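Local coordinates for protein cysteine desulfurase (Thermococcus onnurineus, PDB 5B89) that probably takes sulfur from L-cysteine and passes it to a sulfur carrier, leaving L-alanine, with pyridoxal 5'-phosphate as cofactor, at residues K104-S109 against V208-Q213; E108-V113 against F229-G234; V178-V183 against H191-L196; T242-L247 against I295-G300. One frame throughout, in Å; residues are numbered along the deposited sequence.

Contact 1: residues K104-S109 against V208-Q213; sequences KNTSES and VVDAAQ. With PLP (pyridoxal-5'-phosphate), chain G.
Thr106 alone touches Asp210 and Ala212, and no hydrogen bond joins the two segments; the cofactor held by both completes the link. The Thr106 and Asp210 side chains cross at about a right angle, with Thr106 CG2, anti to the backbone N (OG1 at chi1 -65°), 3.7 Å from Asp210 OD1. Thr106 OG1 lies 3.4 Å from Ala212 CB and is hydrogen-bonded outside the two segments, to Ser233 OG. Asp210 OD1 accepts from Ala212 N at 3.0 Å (161°) in an Asx turn, which fixes the carboxylate and brings OD2 to 2.6 Å from PLP N1. Ala212 CB covers a face of the pyridine ring, 3.6 Å from C2. At the other end of the cofactor, Ser107 N and Ser107 OG both donate to phosphate O3P, OG at 2.7 Å, while Asn105 OD1 caps the helix by accepting from Glu108 N at 2.7 Å. With an alanine at Asp210, PLP N1 would probably lose its carboxylate partner and the amide of Ala212 its acceptor. Helix start and strand end thus divide the work: the first turn of helix 106-117 probably stabilises the phosphate's negative charge, and the carboxylate probably helps keep the pyridine nitrogen protonated, as in related PLP enzymes.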
loop_
_atom_site.group_PDB
_atom_site.type_symbol
_atom_site.label_atom_id
_atom_site.label_comp_id
_atom_site.label_asym_id
_atom_site.label_seq_id
_atom_site.Cartn_x
_atom_site.Cartn_y
_atom_site.Cartn_z
ATOM N N LYS B 104 0.944 2.582 2.815
ATOM C CA LYS B 104 0.421 1.226 3.014
ATOM C C LYS B 104 0.300 0.808 4.467
ATOM O O LYS B 104 -0.447 -0.030 4.793
ATOM C CB LYS B 104 1.187 0.153 2.206
ATOM C CG LYS B 104 2.338 -0.468 2.894
ATOM C CD LYS B 104 2.820 -1.718 2.160
ATOM C CE LYS B 104 3.519 -1.245 0.915
ATOM N NZ LYS B 104 4.635 -0.280 1.234
ATOM N N ASN B 105 1.081 1.445 5.307
ATOM C CA ASN B 105 1.135 1.142 6.731
ATOM C C ASN B 105 2.063 2.124 7.457
ATOM O O ASN B 105 2.669 2.925 6.849
ATOM C CB ASN B 105 1.604 -0.316 6.987
ATOM C CG ASN B 105 2.947 -0.643 6.346
ATOM O OD1 ASN B 105 3.780 0.159 6.198
ATOM N ND2 ASN B 105 3.079 -1.874 5.943
ATOM N N THR B 106 2.133 1.982 8.761
ATOM C CA THR B 106 3.013 2.874 9.578
ATOM C C THR B 106 4.423 2.740 9.162
ATOM O O THR B 106 5.184 3.697 9.095
ATOM C CB THR B 106 2.876 2.573 11.063
ATOM O OG1 THR B 106 1.560 2.884 11.531
ATOM C CG2 THR B 106 3.851 3.286 11.893
ATOM N N SER B 107 4.845 1.497 8.880
ATOM C CA SER B 107 6.243 1.210 8.534
ATOM C C SER B 107 6.631 2.000 7.251
ATOM O O SER B 107 7.737 2.674 7.264
ATOM C CB SER B 107 6.463 -0.245 8.296
ATOM O OG SER B 107 6.149 -0.971 9.506
ATOM N N GLU B 108 5.809 1.981 6.214
ATOM C CA GLU B 108 6.048 2.788 5.009
ATOM C C GLU B 108 6.145 4.274 5.433
ATOM O O GLU B 108 7.103 4.967 5.055
ATOM C CB GLU B 108 5.026 2.590 3.916
ATOM C CG GLU B 108 5.298 3.434 2.685
ATOM C CD GLU B 108 4.155 3.382 1.645
ATOM O OE1 GLU B 108 3.476 2.364 1.550
ATOM O OE2 GLU B 108 4.106 4.289 0.792
ATOM N N SER B 109 5.161 4.765 6.216
ATOM C CA SER B 109 5.194 6.160 6.615
ATOM C C SER B 109 6.488 6.581 7.306
ATOM O O SER B 109 7.098 7.620 6.910
ATOM C CB SER B 109 4.071 6.427 7.578
ATOM O OG SER B 109 2.795 6.247 6.983
ATOM N N VAL B 208 8.877 13.505 15.431
ATOM C CA VAL B 208 8.208 12.403 14.703
ATOM C C VAL B 208 7.545 11.475 15.700
ATOM O O VAL B 208 8.209 10.973 16.620
ATOM C CB VAL B 208 9.212 11.670 13.899
ATOM C CG1 VAL B 208 8.587 10.521 13.069
ATOM C CG2 VAL B 208 10.032 12.539 12.949
ATOM N N VAL B 209 6.259 11.208 15.465
ATOM C CA VAL B 209 5.472 10.386 16.417
ATOM C C VAL B 209 5.011 9.078 15.655
ATOM O O VAL B 209 4.311 9.175 14.636
ATOM C CB VAL B 209 4.277 11.083 16.994
ATOM C CG1 VAL B 209 3.496 10.217 17.948
ATOM C CG2 VAL B 209 4.716 12.358 17.720
ATOM N N ASP B 210 5.348 7.935 16.209
ATOM C CA ASP B 210 4.812 6.634 15.773
ATOM C C ASP B 210 3.582 6.381 16.598
ATOM O O ASP B 210 3.663 5.985 17.802
ATOM C CB ASP B 210 5.859 5.508 15.947
ATOM C CG ASP B 210 5.328 4.070 15.715
ATOM O OD1 ASP B 210 4.107 3.980 15.487
ATOM O OD2 ASP B 210 6.125 3.105 15.925
ATOM N N ALA B 211 2.378 6.617 16.030
ATOM C CA ALA B 211 1.092 6.498 16.677
ATOM C C ALA B 211 0.414 5.159 16.265
ATOM O O ALA B 211 -0.825 5.073 16.411
ATOM C CB ALA B 211 0.242 7.702 16.410
ATOM N N ALA B 212 1.165 4.192 15.862
ATOM C CA ALA B 212 0.533 2.953 15.346
ATOM C C ALA B 212 -0.258 2.309 16.452
ATOM O O ALA B 212 -1.272 1.680 16.129
ATOM C CB ALA B 212 1.566 2.029 14.803
ATOM N N GLN B 213 0.156 2.378 17.698
ATOM C CA GLN B 213 -0.585 1.704 18.786
ATOM C C GLN B 213 -1.484 2.579 19.558
ATOM O O GLN B 213 -2.300 2.080 20.394
ATOM C CB GLN B 213 0.340 1.005 19.706
ATOM C CG GLN B 213 0.940 -0.141 19.127
ATOM C CD GLN B 213 -0.093 -1.180 18.571
ATOM O OE1 GLN B 213 -1.333 -1.320 18.972
ATOM N NE2 GLN B 213 0.432 -1.927 17.599
HETATM N N1 PLP G . 4.984 0.838 15.500
HETATM C C2 PLP G . 4.241 0.355 16.534
HETATM C C2A PLP G . 4.332 0.968 17.914
HETATM C C3 PLP G . 3.427 -0.759 16.258
HETATM O O3 PLP G . 2.662 -1.276 17.251
HETATM C C4 PLP G . 3.343 -1.275 14.940
HETATM C C4A PLP G . 2.458 -2.563 14.711
HETATM C C5 PLP G . 4.099 -0.643 13.919
HETATM C C6 PLP G . 4.942 0.409 14.205
HETATM C C5A PLP G . 4.046 -1.227 12.511
HETATM O O4P PLP G . 2.706 -1.027 11.966
HETATM P P PLP G . 2.533 -1.668 10.567
HETATM O O1P PLP G . 1.132 -1.434 10.264
HETATM O O2P PLP G . 2.850 -3.154 10.756
HETATM O O3P PLP G . 3.493 -1.056 9.658
#

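Contact 2: residues E108-V113 against F229-G234. With PLP (pyridoxal-5'-phosphate), chain G.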
loop_
_atom_site.group_PDB
_atom_site.type_symbol
_atom_site.label_atom_id
_atom_site.label_comp_id
_atom_site.label_asym_id
_atom_site.label_seq_id
_atom_site.Cartn_x
_atom_site.Cartn_y
_atom_site.Cartn_z
ATOM N N GLU B 108 5.809 1.981 6.214
ATOM C CA GLU B 108 6.048 2.788 5.009
ATOM C C GLU B 108 6.145 4.274 5.433
ATOM O O GLU B 108 7.103 4.967 5.055
ATOM C CB GLU B 108 5.026 2.590 3.916
ATOM C CG GLU B 108 5.298 3.434 2.685
ATOM C CD GLU B 108 4.155 3.382 1.645
ATOM O OE1 GLU B 108 3.476 2.364 1.550
ATOM O OE2 GLU B 108 4.106 4.289 0.792
ATOM N N SER B 109 5.161 4.765 6.216
ATOM C CA SER B 109 5.194 6.160 6.615
ATOM C C SER B 109 6.488 6.581 7.306
ATOM O O SER B 109 7.098 7.620 6.910
ATOM C CB SER B 109 4.071 6.427 7.578
ATOM O OG SER B 109 2.795 6.247 6.983
ATOM N N LEU B 110 6.996 5.769 8.229
ATOM C CA LEU B 110 8.234 6.152 8.936
ATOM C C LEU B 110 9.461 6.057 8.047
ATOM O O LEU B 110 10.312 6.932 8.092
ATOM C CB LEU B 110 8.431 5.262 10.176
ATOM C CG LEU B 110 7.378 5.464 11.266
ATOM C CD1 LEU B 110 7.411 4.350 12.311
ATOM C CD2 LEU B 110 7.447 6.828 11.967
ATOM N N ASN B 111 9.491 5.082 7.168
ATOM C CA ASN B 111 10.584 5.006 6.177
ATOM C C ASN B 111 10.533 6.242 5.291
ATOM O O ASN B 111 11.575 6.781 4.943
ATOM C CB ASN B 111 10.471 3.766 5.298
ATOM C CG ASN B 111 11.148 2.566 5.937
ATOM O OD1 ASN B 111 12.340 2.262 5.690
ATOM N ND2 ASN B 111 10.405 1.816 6.750
ATOM N N LEU B 112 9.334 6.678 4.857
ATOM C CA LEU B 112 9.228 7.887 4.012
ATOM C C LEU B 112 9.757 9.100 4.730
ATOM O O LEU B 112 10.367 9.966 4.066
ATOM C CB LEU B 112 7.803 8.107 3.527
ATOM C CG LEU B 112 7.251 7.051 2.585
ATOM C CD1 LEU B 112 5.812 7.479 2.308
ATOM C CD2 LEU B 112 8.095 6.895 1.349
ATOM N N VAL B 113 9.520 9.222 6.008
ATOM C CA VAL B 113 10.080 10.356 6.758
ATOM C C VAL B 113 11.591 10.331 6.669
ATOM O O VAL B 113 12.189 11.410 6.377
ATOM C CB VAL B 113 9.597 10.421 8.218
ATOM C CG1 VAL B 113 10.253 11.583 9.029
ATOM C CG2 VAL B 113 8.093 10.502 8.305
ATOM N N PHE B 229 5.739 15.205 12.155
ATOM C CA PHE B 229 5.355 14.029 11.331
ATOM C C PHE B 229 4.718 13.101 12.280
ATOM O O PHE B 229 5.128 12.934 13.441
ATOM C CB PHE B 229 6.555 13.417 10.684
ATOM C CG PHE B 229 7.248 14.330 9.719
ATOM C CD1 PHE B 229 8.159 15.228 10.156
ATOM C CD2 PHE B 229 7.016 14.234 8.359
ATOM C CE1 PHE B 229 8.787 16.071 9.240
ATOM C CE2 PHE B 229 7.606 15.099 7.437
ATOM C CZ PHE B 229 8.496 15.978 7.886
ATOM N N LEU B 230 3.711 12.372 11.750
ATOM C CA LEU B 230 2.982 11.367 12.569
ATOM C C LEU B 230 2.516 10.246 11.697
ATOM O O LEU B 230 2.058 10.540 10.597
ATOM C CB LEU B 230 1.895 11.962 13.368
ATOM C CG LEU B 230 1.137 11.037 14.327
ATOM C CD1 LEU B 230 0.687 11.758 15.534
ATOM C CD2 LEU B 230 -0.049 10.434 13.631
ATOM N N ALA B 231 2.693 9.015 12.158
ATOM C CA ALA B 231 2.332 7.820 11.301
ATOM C C ALA B 231 1.373 6.948 12.099
ATOM O O ALA B 231 1.496 6.814 13.317
ATOM C CB ALA B 231 3.597 7.029 11.030
ATOM N N PHE B 232 0.376 6.384 11.439
ATOM C CA PHE B 232 -0.448 5.322 12.006
ATOM C C PHE B 232 -0.939 4.376 10.945
ATOM O O PHE B 232 -0.773 4.640 9.774
ATOM C CB PHE B 232 -1.541 5.845 12.880
ATOM C CG PHE B 232 -2.668 6.545 12.214
ATOM C CD1 PHE B 232 -3.792 5.810 11.842
ATOM C CD2 PHE B 232 -2.696 7.912 12.021
ATOM C CE1 PHE B 232 -4.886 6.389 11.333
ATOM C CE2 PHE B 232 -3.817 8.500 11.519
ATOM C CZ PHE B 232 -4.931 7.728 11.127
ATOM N N SER B 233 -1.474 3.228 11.396
ATOM C CA SER B 233 -1.968 2.140 10.497
ATOM C C SER B 233 -3.446 1.983 10.600
ATOM O O SER B 233 -3.965 1.859 11.735
ATOM C CB SER B 233 -1.353 0.766 10.844
ATOM O OG SER B 233 0.096 0.806 10.567
ATOM N N GLY B 234 -4.174 1.922 9.484
ATOM C CA GLY B 234 -5.597 1.725 9.551
ATOM C C GLY B 234 -6.079 0.445 10.119
ATOM O O GLY B 234 -7.141 0.404 10.732
HETATM N N1 PLP G . 4.984 0.838 15.500
HETATM C C2 PLP G . 4.241 0.355 16.534
HETATM C C2A PLP G . 4.332 0.968 17.914
HETATM C C3 PLP G . 3.427 -0.759 16.258
HETATM O O3 PLP G . 2.662 -1.276 17.251
HETATM C C4 PLP G . 3.343 -1.275 14.940
HETATM C C4A PLP G . 2.458 -2.563 14.711
HETATM C C5 PLP G . 4.099 -0.643 13.919
HETATM C C6 PLP G . 4.942 0.409 14.205
HETATM C C5A PLP G . 4.046 -1.227 12.511
HETATM O O4P PLP G . 2.706 -1.027 11.966
HETATM P P PLP G . 2.533 -1.668 10.567
HETATM O O1P PLP G . 1.132 -1.434 10.264
HETATM O O2P PLP G . 2.850 -3.154 10.756
HETATM O O3P PLP G . 3.493 -1.056 9.658
#
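Ser109 and Ala231 mark the closest backbone approach of helix 108-113 to strand 229-233, with their CA atoms 5.7 Å apart. The two axes come within 8.0 Å and run nearly antiparallel, at 158°, so the helix follows the strand and repeats the contact one turn later, between Val113 and Phe229. At the first site Ser109 CB meets Ala231 CB at 3.5 Å, a spacing that the small methyl permits. Leu110 CD2 touches the same Ala231 methyl at 4.0 Å. At the second site the two branches of Val113 have separate tasks: CG1, anti to the backbone N (chi1 177°), sits over one face of the Phe229 ring, 4.3 Å from its centroid and 17° off the normal, a CH-pi contact, while CG2 lies 3.9 Å from Phe229 CD2. No hydrogen bond crosses, and every touching residue is buried. Further along the strand, Ser233 OG donates to phosphate O1P of the cofactor in a very short bond of 2.5 Å. Helix 106-117 also lies against the strands flanking 229-233: Leu110 touches Val208 and Asp210 of strand 206-210, and Leu247 of strand 245-249 meets Ser109 and Val113. Trp141 of helix 139-148 packs on Val113.

Contact 3: residues V178-V183 against H191-L196; sequences VAVQHV and HEVEEL
His191 packs its side chain against the backbone carbonyls of Gln181 and His182, where strand 177-181 ends. Its CB lies 3.9 Å from His182 O, and CG 4.1 Å from Gln181 O. With CG beside the backbone N (chi1 -66°), the ring turns toward Gln181, and ND1 donates to Gln181 O at 3.2 Å. That bond is nearly straight at the hydrogen (163°), and the acceptor lies close to the imidazole plane, but the donor stands 40° out of the carbonyl plane and so does not sit on a lone pair. Beyond it, CE1 passes Gln181 CG at 3.7 Å, and the tip NE2 has a weak bond to Gly161 O. The main chain adds a second grip, His191 N to His182 O at 2.9 Å, so one residue ties two successive carbonyls through its amide and its ring. A leucine in place of His191 would probably leave Gln181 O without this donor, with the backbone bond to His182 O the one hydrogen bond remaining between the segments. Val193, the last residue of the inverse gamma turn centred on Glu192, sets CG2 against His182, 3.7 Å from CA and 3.8 Å from CD2, the side chains crossing at about a right angle. Val180 completes the apolar part more loosely, with CG1 4.4 Å from Leu196 CD1. This is the first half of the beta-alpha-beta unit formed by strand 177-181, helix 193-203 and strand 206-210. Phe207 of the returning strand packs on Val180, Val193 and Leu196, while Leu196 also reaches Leu165 and Ala168 of helix 165-172.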
loop_
_atom_site.group_PDB
_atom_site.type_symbol
_atom_site.label_atom_id
_atom_site.label_comp_id
_atom_site.label_asym_id
_atom_site.label_seq_id
_atom_site.Cartn_x
_atom_site.Cartn_y
_atom_site.Cartn_z
ATOM N N VAL B 178 13.877 13.997 16.621
ATOM C CA VAL B 178 13.449 13.147 17.764
ATOM C C VAL B 178 12.305 12.274 17.200
ATOM O O VAL B 178 11.314 12.877 16.684
ATOM C CB VAL B 178 12.994 13.946 18.905
ATOM C CG1 VAL B 178 12.477 13.083 20.051
ATOM C CG2 VAL B 178 14.086 14.868 19.500
ATOM N N ALA B 179 12.414 10.969 17.367
ATOM C CA ALA B 179 11.376 10.050 16.951
ATOM C C ALA B 179 10.952 9.195 18.124
ATOM O O ALA B 179 11.746 8.538 18.703
ATOM C CB ALA B 179 11.861 9.177 15.823
ATOM N N VAL B 180 9.673 9.212 18.442
ATOM C CA VAL B 180 9.197 8.399 19.554
ATOM C C VAL B 180 7.859 7.732 19.271
ATOM O O VAL B 180 7.046 8.211 18.540
ATOM C CB VAL B 180 9.054 9.201 20.852
ATOM C CG1 VAL B 180 10.381 9.887 21.215
ATOM C CG2 VAL B 180 7.959 10.208 20.709
ATOM N N GLN B 181 7.663 6.612 19.942
ATOM C CA GLN B 181 6.423 5.928 19.843
ATOM C C GLN B 181 5.507 6.537 20.892
ATOM O O GLN B 181 5.917 6.924 21.890
ATOM C CB GLN B 181 6.605 4.441 20.124
ATOM C CG GLN B 181 6.937 4.162 21.547
ATOM C CD GLN B 181 7.443 2.762 21.830
ATOM O OE1 GLN B 181 7.571 1.938 20.966
ATOM N NE2 GLN B 181 7.702 2.521 23.068
ATOM N N HIS B 182 4.239 6.634 20.598
ATOM C CA HIS B 182 3.276 7.057 21.553
ATOM C C HIS B 182 3.013 5.986 22.600
ATOM O O HIS B 182 2.944 6.255 23.836
ATOM C CB HIS B 182 1.996 7.471 20.830
ATOM C CG HIS B 182 1.008 8.195 21.592
ATOM N ND1 HIS B 182 -0.116 8.751 20.989
ATOM C CD2 HIS B 182 0.876 8.478 22.919
ATOM C CE1 HIS B 182 -0.860 9.359 21.879
ATOM N NE2 HIS B 182 -0.278 9.206 23.058
ATOM N N VAL B 183 2.779 4.778 22.148
ATOM C CA VAL B 183 2.569 3.564 22.968
ATOM C C VAL B 183 3.434 2.467 22.472
ATOM O O VAL B 183 3.530 2.190 21.314
ATOM C CB VAL B 183 1.079 3.130 22.812
ATOM C CG1 VAL B 183 0.777 1.785 23.575
ATOM C CG2 VAL B 183 0.134 4.215 23.290
ATOM N N HIS B 191 3.843 6.788 26.581
ATOM C CA HIS B 191 4.811 7.833 26.871
ATOM C C HIS B 191 4.208 9.221 26.951
ATOM O O HIS B 191 3.153 9.464 26.474
ATOM C CB HIS B 191 5.891 7.806 25.818
ATOM C CG HIS B 191 6.719 6.569 25.844
ATOM N ND1 HIS B 191 6.919 5.771 24.747
ATOM C CD2 HIS B 191 7.365 5.971 26.856
ATOM C CE1 HIS B 191 7.682 4.757 25.075
ATOM N NE2 HIS B 191 7.964 4.863 26.349
ATOM N N GLU B 192 4.927 10.114 27.623
ATOM C CA GLU B 192 4.514 11.495 27.789
ATOM C C GLU B 192 4.838 12.257 26.534
ATOM O O GLU B 192 5.644 13.115 26.523
ATOM C CB GLU B 192 5.213 12.103 29.007
ATOM C CG GLU B 192 5.027 11.236 30.248
ATOM C CD GLU B 192 6.094 10.120 30.442
ATOM O OE1 GLU B 192 6.795 9.674 29.516
ATOM O OE2 GLU B 192 6.186 9.669 31.589
ATOM N N VAL B 193 4.148 11.891 25.476
ATOM C CA VAL B 193 4.418 12.484 24.188
ATOM C C VAL B 193 4.229 14.012 24.110
ATOM O O VAL B 193 4.979 14.662 23.445
ATOM C CB VAL B 193 3.683 11.752 23.058
ATOM C CG1 VAL B 193 3.960 12.414 21.740
ATOM C CG2 VAL B 193 4.149 10.329 22.959
ATOM N N GLU B 194 3.254 14.525 24.789
ATOM C CA GLU B 194 3.062 15.945 24.758
ATOM C C GLU B 194 4.270 16.651 25.340
ATOM O O GLU B 194 4.729 17.596 24.809
ATOM C CB GLU B 194 1.802 16.325 25.497
ATOM C CG GLU B 194 0.542 15.730 24.914
ATOM C CD GLU B 194 -0.625 15.996 25.818
ATOM O OE1 GLU B 194 -1.317 15.042 26.148
ATOM O OE2 GLU B 194 -0.773 17.160 26.234
ATOM N N GLU B 195 4.786 16.123 26.427
ATOM C CA GLU B 195 5.951 16.720 27.054
ATOM C C GLU B 195 7.203 16.570 26.226
ATOM O O GLU B 195 7.942 17.483 26.128
ATOM C CB GLU B 195 6.163 16.161 28.444
ATOM C CG GLU B 195 7.252 16.879 29.226
ATOM C CD GLU B 195 7.012 18.394 29.399
ATOM O OE1 GLU B 195 5.886 18.840 29.562
ATOM O OE2 GLU B 195 7.996 19.121 29.339
ATOM N N LEU B 196 7.396 15.404 25.630
ATOM C CA LEU B 196 8.537 15.180 24.772
ATOM C C LEU B 196 8.429 16.161 23.562
ATOM O O LEU B 196 9.468 16.697 23.113
ATOM C CB LEU B 196 8.572 13.707 24.277
ATOM C CG LEU B 196 8.842 12.715 25.428
ATOM C CD1 LEU B 196 8.535 11.319 24.947
ATOM C CD2 LEU B 196 10.305 12.767 25.749
#

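Contact 4: residues T242-L247 against I295-G300; sequences TGIGVL and IGLAAG
Ile244 and Val246 meet helix 291-307 through one side chain, Leu297, and the segment leading to them begins at the dimer interface. Thr242 gives its backbone N to Tyr60 OH of the second subunit, and its OG1 is hydrogen-bonded to Asn290 OD1 and Gly292 N of that subunit. Gly243 turns the chain with a positive phi of 79°, at which a CB would be pressed against the carbonyl O of Thr242; its own carbonyl O accepts from Asn290 ND2 of the same chain. Ile244 is the first to touch. CG1 is anti to the backbone N (chi1 -168°), and CG2, lying between N and the carbonyl carbon, comes 4.0 Å from Leu297 CB, while CG1 is 4.1 Å from Leu297 CD2. Here strand 245-249 starts, the one strand of the seven-stranded sheet that runs against the other six, lying between 100-103 and 229-233; this mixed sheet belongs to the large domain of fold-type I PLP enzymes. Gly245 has no side chain, and its backbone bonds to Thr103 on the edge strand. Val246 returns to the helix side, where its CG2 meets Leu297 CD2 at 3.9 Å and the two side chains cross at about a right angle. The leucine therefore straddles the two residues, CB against one and CD2 against both. Phe102 of strand 100-103 packs beside Ile244 and Val246, and Val89 of helix 73-93 also touches Val246. Leu247 points to the other face of the sheet, where it packs on Ser109 and Val113 of helix 106-117.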
loop_
_atom_site.group_PDB
_atom_site.type_symbol
_atom_site.label_atom_id
_atom_site.label_comp_id
_atom_site.label_asym_id
_atom_site.label_seq_id
_atom_site.Cartn_x
_atom_site.Cartn_y
_atom_site.Cartn_z
ATOM N N THR B 242 -6.590 -3.647 5.966
ATOM C CA THR B 242 -5.149 -3.698 5.769
ATOM C C THR B 242 -4.805 -2.869 4.545
ATOM O O THR B 242 -5.638 -2.447 3.746
ATOM C CB THR B 242 -4.687 -5.150 5.631
ATOM O OG1 THR B 242 -5.336 -5.742 4.468
ATOM C CG2 THR B 242 -5.020 -5.948 6.835
ATOM N N GLY B 243 -3.532 -2.568 4.396
ATOM C CA GLY B 243 -3.045 -1.875 3.248
ATOM C C GLY B 243 -3.227 -0.380 3.173
ATOM O O GLY B 243 -3.021 0.251 2.150
ATOM N N ILE B 244 -3.592 0.210 4.356
ATOM C CA ILE B 244 -3.724 1.675 4.389
ATOM C C ILE B 244 -3.093 2.226 5.637
ATOM O O ILE B 244 -3.411 1.849 6.762
ATOM C CB ILE B 244 -5.221 2.104 4.258
ATOM C CG1 ILE B 244 -5.360 3.584 4.009
ATOM C CG2 ILE B 244 -6.111 1.590 5.356
ATOM C CD1 ILE B 244 -4.958 4.055 2.633
ATOM N N GLY B 245 -2.180 3.077 5.434
ATOM C CA GLY B 245 -1.537 3.838 6.504
ATOM C C GLY B 245 -1.671 5.302 6.249
ATOM O O GLY B 245 -2.018 5.775 5.167
ATOM N N VAL B 246 -1.255 6.080 7.258
ATOM C CA VAL B 246 -1.278 7.548 7.185
ATOM C C VAL B 246 0.080 8.092 7.580
ATOM O O VAL B 246 0.707 7.585 8.492
ATOM C CB VAL B 246 -2.402 8.094 8.092
ATOM C CG1 VAL B 246 -2.298 9.630 8.199
ATOM C CG2 VAL B 246 -3.750 7.677 7.632
ATOM N N LEU B 247 0.505 9.090 6.819
ATOM C CA LEU B 247 1.629 9.933 7.165
ATOM C C LEU B 247 1.127 11.370 7.201
ATOM O O LEU B 247 0.689 11.941 6.185
ATOM C CB LEU B 247 2.788 9.796 6.235
ATOM C CG LEU B 247 4.000 10.781 6.485
ATOM C CD1 LEU B 247 4.520 10.555 7.833
ATOM C CD2 LEU B 247 5.011 10.623 5.383
ATOM N N ILE B 295 -11.274 4.584 1.872
ATOM C CA ILE B 295 -12.703 4.600 2.169
ATOM C C ILE B 295 -13.008 3.748 3.353
ATOM O O ILE B 295 -13.809 4.110 4.231
ATOM C CB ILE B 295 -13.481 4.199 0.879
ATOM C CG1 ILE B 295 -13.361 5.303 -0.152
ATOM C CG2 ILE B 295 -14.976 3.854 1.196
ATOM C CD1 ILE B 295 -13.745 4.900 -1.617
ATOM N N GLY B 296 -12.390 2.577 3.430
ATOM C CA GLY B 296 -12.552 1.738 4.604
ATOM C C GLY B 296 -12.040 2.336 5.921
ATOM O O GLY B 296 -12.704 2.192 6.967
ATOM N N LEU B 297 -10.911 2.982 5.762
ATOM C CA LEU B 297 -10.342 3.651 6.968
ATOM C C LEU B 297 -11.265 4.763 7.420
ATOM O O LEU B 297 -11.476 4.866 8.634
ATOM C CB LEU B 297 -8.937 4.150 6.672
ATOM C CG LEU B 297 -8.270 5.001 7.794
ATOM C CD1 LEU B 297 -8.267 4.263 9.072
ATOM C CD2 LEU B 297 -6.897 5.440 7.375
ATOM N N ALA B 298 -11.790 5.564 6.523
ATOM C CA ALA B 298 -12.750 6.645 6.913
ATOM C C ALA B 298 -13.948 6.036 7.550
ATOM O O ALA B 298 -14.436 6.555 8.589
ATOM C CB ALA B 298 -13.087 7.482 5.703
ATOM N N ALA B 299 -14.429 4.885 7.125
ATOM C CA ALA B 299 -15.520 4.218 7.780
ATOM C C ALA B 299 -15.166 3.723 9.104
ATOM O O ALA B 299 -15.991 3.841 10.018
ATOM C CB ALA B 299 -16.048 3.047 6.866
ATOM N N GLY B 300 -13.965 3.216 9.338
ATOM C CA GLY B 300 -13.507 2.795 10.681
ATOM C C GLY B 300 -13.413 3.991 11.578
ATOM O O GLY B 300 -13.920 3.850 12.725
#

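Contacts 1 and 2 open together at helix 106-117, sharing Glu108 and Ser109. Contact 1 closes a loop of 98 residues at the end of strand 206-210; contact 2 closes a slightly longer one at the next strand, 229-233, its neighbour in the sheet; the two contacts touch there, Ala211 N probably bonding to Ala231 O. Contact 3, with only seven residues between its segments, nests inside both loops and meets contact 1 through neighbouring strands 177-181 and 206-210. Contact 4 opens after these have closed and ties strand 245-249, next to 229-233, to helix 291-307. All four reach one sheet; contacts 3 and 4 lie on opposite sides of the chain's centre, their own centres about 23 Å apart.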